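Local coordinates for protein glycoside transferase (Listeria monocytogenes, PDB 6R2M) that probably acts as an extracellular glycoside hydrolase on exopolysaccharide, at residues 76-87 with 125-136. Residues are numbered along the deposited sequence; the frame is centred on the assembly and turned at random.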
loop_
_atom_site.group_PDB
_atom_site.type_symbol
_atom_site.label_atom_id
_atom_site.label_comp_id
_atom_site.label_asym_id
_atom_site.label_seq_id
_atom_site.Cartn_x
_atom_site.Cartn_y
_atom_site.Cartn_z
ATOM N N LEU A 76 10.040 -14.369 -1.001
ATOM C CA LEU A 76 10.634 -13.049 -1.166
ATOM C C LEU A 76 12.143 -13.146 -1.372
ATOM O O LEU A 76 12.701 -12.517 -2.279
ATOM C CB LEU A 76 10.300 -12.187 0.051
ATOM C CG LEU A 76 10.661 -10.711 -0.039
ATOM C CD1 LEU A 76 9.726 -10.014 -1.026
ATOM C CD2 LEU A 76 10.581 -10.080 1.354
ATOM N N GLU A 77 12.812 -13.950 -0.547
ATOM C CA GLU A 77 14.266 -14.047 -0.625
ATOM C C GLU A 77 14.706 -14.692 -1.924
ATOM O O GLU A 77 15.717 -14.290 -2.505
ATOM C CB GLU A 77 14.808 -14.830 0.567
ATOM C CG GLU A 77 14.674 -14.078 1.865
ATOM C CD GLU A 77 14.948 -14.941 3.068
ATOM O OE1 GLU A 77 14.775 -16.173 2.964
ATOM O OE2 GLU A 77 15.319 -14.385 4.122
ATOM N N LYS A 78 13.957 -15.685 -2.400
ATOM C CA LYS A 78 14.407 -16.426 -3.568
ATOM C C LYS A 78 14.023 -15.772 -4.885
ATOM O O LYS A 78 14.673 -16.045 -5.900
ATOM C CB LYS A 78 13.866 -17.853 -3.517
ATOM C CG LYS A 78 14.293 -18.583 -2.254
ATOM C CD LYS A 78 14.560 -20.057 -2.508
ATOM C CE LYS A 78 14.282 -20.890 -1.271
ATOM N NZ LYS A 78 12.898 -21.417 -1.298
ATOM N N ASN A 79 13.004 -14.913 -4.906
ATOM C CA ASN A 79 12.498 -14.397 -6.166
ATOM C C ASN A 79 12.538 -12.888 -6.295
ATOM O O ASN A 79 12.475 -12.394 -7.425
ATOM C CB ASN A 79 11.049 -14.859 -6.406
ATOM C CG ASN A 79 10.931 -16.365 -6.529
ATOM O OD1 ASN A 79 11.131 -16.924 -7.608
ATOM N ND2 ASN A 79 10.631 -17.038 -5.418
ATOM N N PHE A 80 12.633 -12.142 -5.191
ATOM C CA PHE A 80 12.516 -10.690 -5.256
ATOM C C PHE A 80 13.767 -9.954 -4.809
ATOM O O PHE A 80 14.099 -8.910 -5.387
ATOM C CB PHE A 80 11.337 -10.205 -4.402
ATOM C CG PHE A 80 9.980 -10.589 -4.936
ATOM C CD1 PHE A 80 9.406 -11.808 -4.607
ATOM C CD2 PHE A 80 9.267 -9.717 -5.748
ATOM C CE1 PHE A 80 8.137 -12.157 -5.084
ATOM C CE2 PHE A 80 7.998 -10.067 -6.233
ATOM C CZ PHE A 80 7.443 -11.283 -5.896
ATOM N N ILE A 81 14.478 -10.450 -3.801
ATOM C CA ILE A 81 15.589 -9.704 -3.215
ATOM C C ILE A 81 16.871 -9.993 -3.981
ATOM O O ILE A 81 17.271 -11.157 -4.134
ATOM C CB ILE A 81 15.754 -10.037 -1.728
ATOM C CG1 ILE A 81 14.467 -9.666 -0.988
ATOM C CG2 ILE A 81 16.936 -9.251 -1.167
ATOM C CD1 ILE A 81 14.462 -10.075 0.463
ATOM N N THR A 82 17.522 -8.935 -4.453
ATOM C CA THR A 82 18.782 -9.090 -5.168
ATOM C C THR A 82 19.938 -9.317 -4.200
ATOM O O THR A 82 19.806 -9.183 -2.981
ATOM C CB THR A 82 19.078 -7.866 -6.024
ATOM O OG1 THR A 82 19.402 -6.753 -5.176
ATOM C CG2 THR A 82 17.886 -7.540 -6.916
ATOM N N GLU A 83 21.104 -9.625 -4.768
ATOM C CA GLU A 83 22.273 -9.842 -3.928
ATOM C C GLU A 83 22.742 -8.563 -3.246
ATOM O O GLU A 83 23.428 -8.645 -2.223
ATOM C CB GLU A 83 23.405 -10.463 -4.749
ATOM C CG GLU A 83 24.074 -9.527 -5.738
ATOM C CD GLU A 83 25.086 -10.244 -6.618
ATOM O OE1 GLU A 83 25.681 -11.245 -6.157
ATOM O OE2 GLU A 83 25.285 -9.806 -7.772
ATOM N N ASP A 84 22.385 -7.383 -3.764
ATOM C CA ASP A 84 22.658 -6.138 -3.055
ATOM C C ASP A 84 21.432 -5.592 -2.320
ATOM O O ASP A 84 21.357 -4.383 -2.058
ATOM C CB ASP A 84 23.243 -5.093 -4.007
ATOM C CG ASP A 84 22.607 -5.114 -5.386
ATOM O OD1 ASP A 84 23.006 -4.274 -6.228
ATOM O OD2 ASP A 84 21.722 -5.963 -5.643
ATOM N N ASN A 85 20.469 -6.464 -1.991
ATOM C CA ASN A 85 19.428 -6.185 -1.010
ATOM C C ASN A 85 18.379 -5.209 -1.523
ATOM O O ASN A 85 17.725 -4.529 -0.731
ATOM C CB ASN A 85 20.018 -5.672 0.305
ATOM C CG ASN A 85 20.867 -6.709 0.991
ATOM O OD1 ASN A 85 20.367 -7.747 1.416
ATOM N ND2 ASN A 85 22.163 -6.438 1.099
ATOM N N PHE A 86 18.199 -5.139 -2.840
ATOM C CA PHE A 86 17.060 -4.448 -3.425
ATOM C C PHE A 86 15.903 -5.423 -3.583
ATOM O O PHE A 86 16.104 -6.636 -3.711
ATOM C CB PHE A 86 17.410 -3.845 -4.789
ATOM C CG PHE A 86 18.422 -2.734 -4.726
ATOM C CD1 PHE A 86 18.030 -1.427 -4.490
ATOM C CD2 PHE A 86 19.770 -3.010 -4.895
ATOM C CE1 PHE A 86 18.984 -0.405 -4.436
ATOM C CE2 PHE A 86 20.723 -2.005 -4.825
ATOM C CZ PHE A 86 20.324 -0.705 -4.595
ATOM N N ILE A 87 14.686 -4.893 -3.564
ATOM C CA ILE A 87 13.478 -5.692 -3.784
ATOM C C ILE A 87 12.955 -5.333 -5.169
ATOM O O ILE A 87 12.498 -4.206 -5.390
ATOM C CB ILE A 87 12.403 -5.445 -2.710
ATOM C CG1 ILE A 87 12.902 -5.818 -1.314
ATOM C CG2 ILE A 87 11.147 -6.278 -3.030
ATOM C CD1 ILE A 87 11.918 -5.460 -0.196
ATOM N N MET A 125 16.579 -8.125 9.113
ATOM C CA MET A 125 16.363 -8.154 7.672
ATOM C C MET A 125 15.759 -6.845 7.189
ATOM O O MET A 125 16.208 -6.278 6.188
ATOM C CB MET A 125 15.460 -9.335 7.309
ATOM C CG MET A 125 15.139 -9.437 5.841
ATOM S SD MET A 125 14.133 -10.923 5.546
ATOM C CE MET A 125 13.703 -10.733 3.829
ATOM N N ALA A 126 14.753 -6.337 7.904
ATOM C CA ALA A 126 14.123 -5.083 7.507
ATOM C C ALA A 126 15.092 -3.911 7.624
ATOM O O ALA A 126 15.097 -3.023 6.757
ATOM C CB ALA A 126 12.870 -4.845 8.344
ATOM N N ASP A 127 15.924 -3.901 8.681
ATOM C CA ASP A 127 16.942 -2.857 8.838
ATOM C C ASP A 127 17.809 -2.769 7.590
ATOM O O ASP A 127 18.107 -1.673 7.091
ATOM C CB ASP A 127 17.855 -3.144 10.043
ATOM C CG ASP A 127 17.219 -2.865 11.410
ATOM O OD1 ASP A 127 16.150 -2.242 11.516
ATOM O OD2 ASP A 127 17.850 -3.281 12.420
ATOM N N LYS A 128 18.249 -3.928 7.099
ATOM C CA LYS A 128 19.206 -3.975 5.997
ATOM C C LYS A 128 18.553 -3.497 4.714
ATOM O O LYS A 128 19.124 -2.682 3.976
ATOM C CB LYS A 128 19.753 -5.398 5.816
ATOM C CG LYS A 128 20.443 -6.005 7.020
ATOM C CD LYS A 128 20.926 -4.957 7.993
ATOM C CE LYS A 128 21.266 -5.566 9.332
ATOM N NZ LYS A 128 20.218 -5.472 10.307
ATOM N N ILE A 129 17.341 -3.984 4.442
ATOM C CA ILE A 129 16.639 -3.582 3.226
ATOM C C ILE A 129 16.318 -2.095 3.271
ATOM O O ILE A 129 16.565 -1.355 2.313
ATOM C CB ILE A 129 15.368 -4.427 3.037
ATOM C CG1 ILE A 129 15.733 -5.872 2.717
ATOM C CG2 ILE A 129 14.507 -3.871 1.903
ATOM C CD1 ILE A 129 14.557 -6.820 2.859
ATOM N N LEU A 130 15.754 -1.632 4.389
ATOM C CA LEU A 130 15.248 -0.263 4.432
ATOM C C LEU A 130 16.386 0.751 4.421
ATOM O O LEU A 130 16.263 1.821 3.812
ATOM C CB LEU A 130 14.345 -0.081 5.656
ATOM C CG LEU A 130 13.580 1.233 5.795
ATOM C CD1 LEU A 130 12.779 1.504 4.551
ATOM C CD2 LEU A 130 12.689 1.178 7.018
ATOM N N ALA A 131 17.502 0.431 5.079
ATOM C CA ALA A 131 18.658 1.317 4.995
ATOM C C ALA A 131 19.135 1.441 3.560
ATOM O O ALA A 131 19.477 2.540 3.094
ATOM C CB ALA A 131 19.774 0.804 5.910
ATOM N N ASN A 132 19.124 0.330 2.826
ATOM C CA ASN A 132 19.504 0.364 1.419
ATOM C C ASN A 132 18.520 1.187 0.592
ATOM O O ASN A 132 18.932 1.929 -0.308
ATOM C CB ASN A 132 19.605 -1.070 0.904
ATOM C CG ASN A 132 20.261 -1.160 -0.433
ATOM O OD1 ASN A 132 21.450 -0.888 -0.570
ATOM N ND2 ASN A 132 19.491 -1.564 -1.442
ATOM N N THR A 133 17.217 1.071 0.871
ATOM C CA THR A 133 16.233 1.877 0.155
ATOM C C THR A 133 16.446 3.367 0.401
ATOM O O THR A 133 16.390 4.184 -0.528
ATOM C CB THR A 133 14.825 1.471 0.583
ATOM O OG1 THR A 133 14.567 0.132 0.158
ATOM C CG2 THR A 133 13.792 2.421 -0.018
ATOM N N LYS A 134 16.663 3.742 1.659
ATOM C CA LYS A 134 16.923 5.141 1.990
ATOM C C LYS A 134 18.176 5.658 1.295
ATOM O O LYS A 134 18.220 6.817 0.854
ATOM C CB LYS A 134 17.047 5.290 3.503
ATOM C CG LYS A 134 17.496 6.671 3.973
ATOM C CD LYS A 134 17.631 6.679 5.492
ATOM C CE LYS A 134 18.460 7.838 6.003
ATOM N NZ LYS A 134 18.608 7.714 7.478
ATOM N N LYS A 135 19.201 4.810 1.186
ATOM C CA LYS A 135 20.483 5.248 0.637
ATOM C C LYS A 135 20.401 5.501 -0.868
ATOM O O LYS A 135 20.891 6.526 -1.364
ATOM C CB LYS A 135 21.568 4.219 0.963
ATOM C CG LYS A 135 22.937 4.529 0.350
ATOM C CD LYS A 135 23.982 3.551 0.858
ATOM C CE LYS A 135 25.341 3.851 0.247
ATOM N NZ LYS A 135 26.342 2.830 0.641
ATOM N N TYR A 136 19.779 4.587 -1.613
ATOM C CA TYR A 136 19.860 4.620 -3.068
ATOM C C TYR A 136 18.630 5.200 -3.749
ATOM O O TYR A 136 18.765 5.844 -4.793
ATOM C CB TYR A 136 20.121 3.209 -3.613
ATOM C CG TYR A 136 21.537 2.762 -3.352
ATOM C CD1 TYR A 136 22.584 3.262 -4.113
ATOM C CD2 TYR A 136 21.834 1.889 -2.316
ATOM C CE1 TYR A 136 23.893 2.880 -3.865
ATOM C CE2 TYR A 136 23.153 1.494 -2.060
ATOM C CZ TYR A 136 24.169 1.998 -2.844
ATOM O OH TYR A 136 25.468 1.617 -2.601
HETATM O O HOH W 1 23.215 -2.202 -2.183
HETATM O O HOH W 2 16.518 -1.938 -0.647
#
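Asn132 reaches out from helix 120-136 and sets its amide nitrogen over the middle of the Phe86 ring: ND2 stands 3.2 Å above the centre of the ring, the amide plane turned 70° to it. With CG anti to the backbone N (chi1 -168°), the amide is carried off the helix toward the loop. Two waters, one at each end of the amide, probably hold its rotation. One donates to Asp84 O and to Asn132 OD1, at 2.7 Å from the latter; the other accepts from ND2 and donates to Asn85 O and to Thr133 OG1, which is also hydrogen-bonded to Asp103 OD2. No direct hydrogen bond joins the segments. The loop after helix 66-79 contains a type I beta turn, Thr82 to Asn85, closed by Asn85 N to Thr82 O (3.0 Å), and Thr82 OG1 also takes the N-H of Phe86. It lies against helix 120-136, consistent with the helix-connecting loops of an alpha/alpha-barrel glycoside hydrolase. Beyond Asn132, Phe86 CZ comes within 3.8 Å of Tyr136 CD2, the rings oblique at 59°; Tyr147 meets both rings. The tight apolar part is built by Ile129, whose CG2 meets Ile87 CD1 at 3.7 Å, and by the fully extended Met125, whose CE presses on Ile81 CD1 at 3.5 Å and also touches Leu76. On the looser, solvent side, exposed Asn85 points toward the helix, and Glu77 merely brings OE2 to 3.9 Å from Met125 SD.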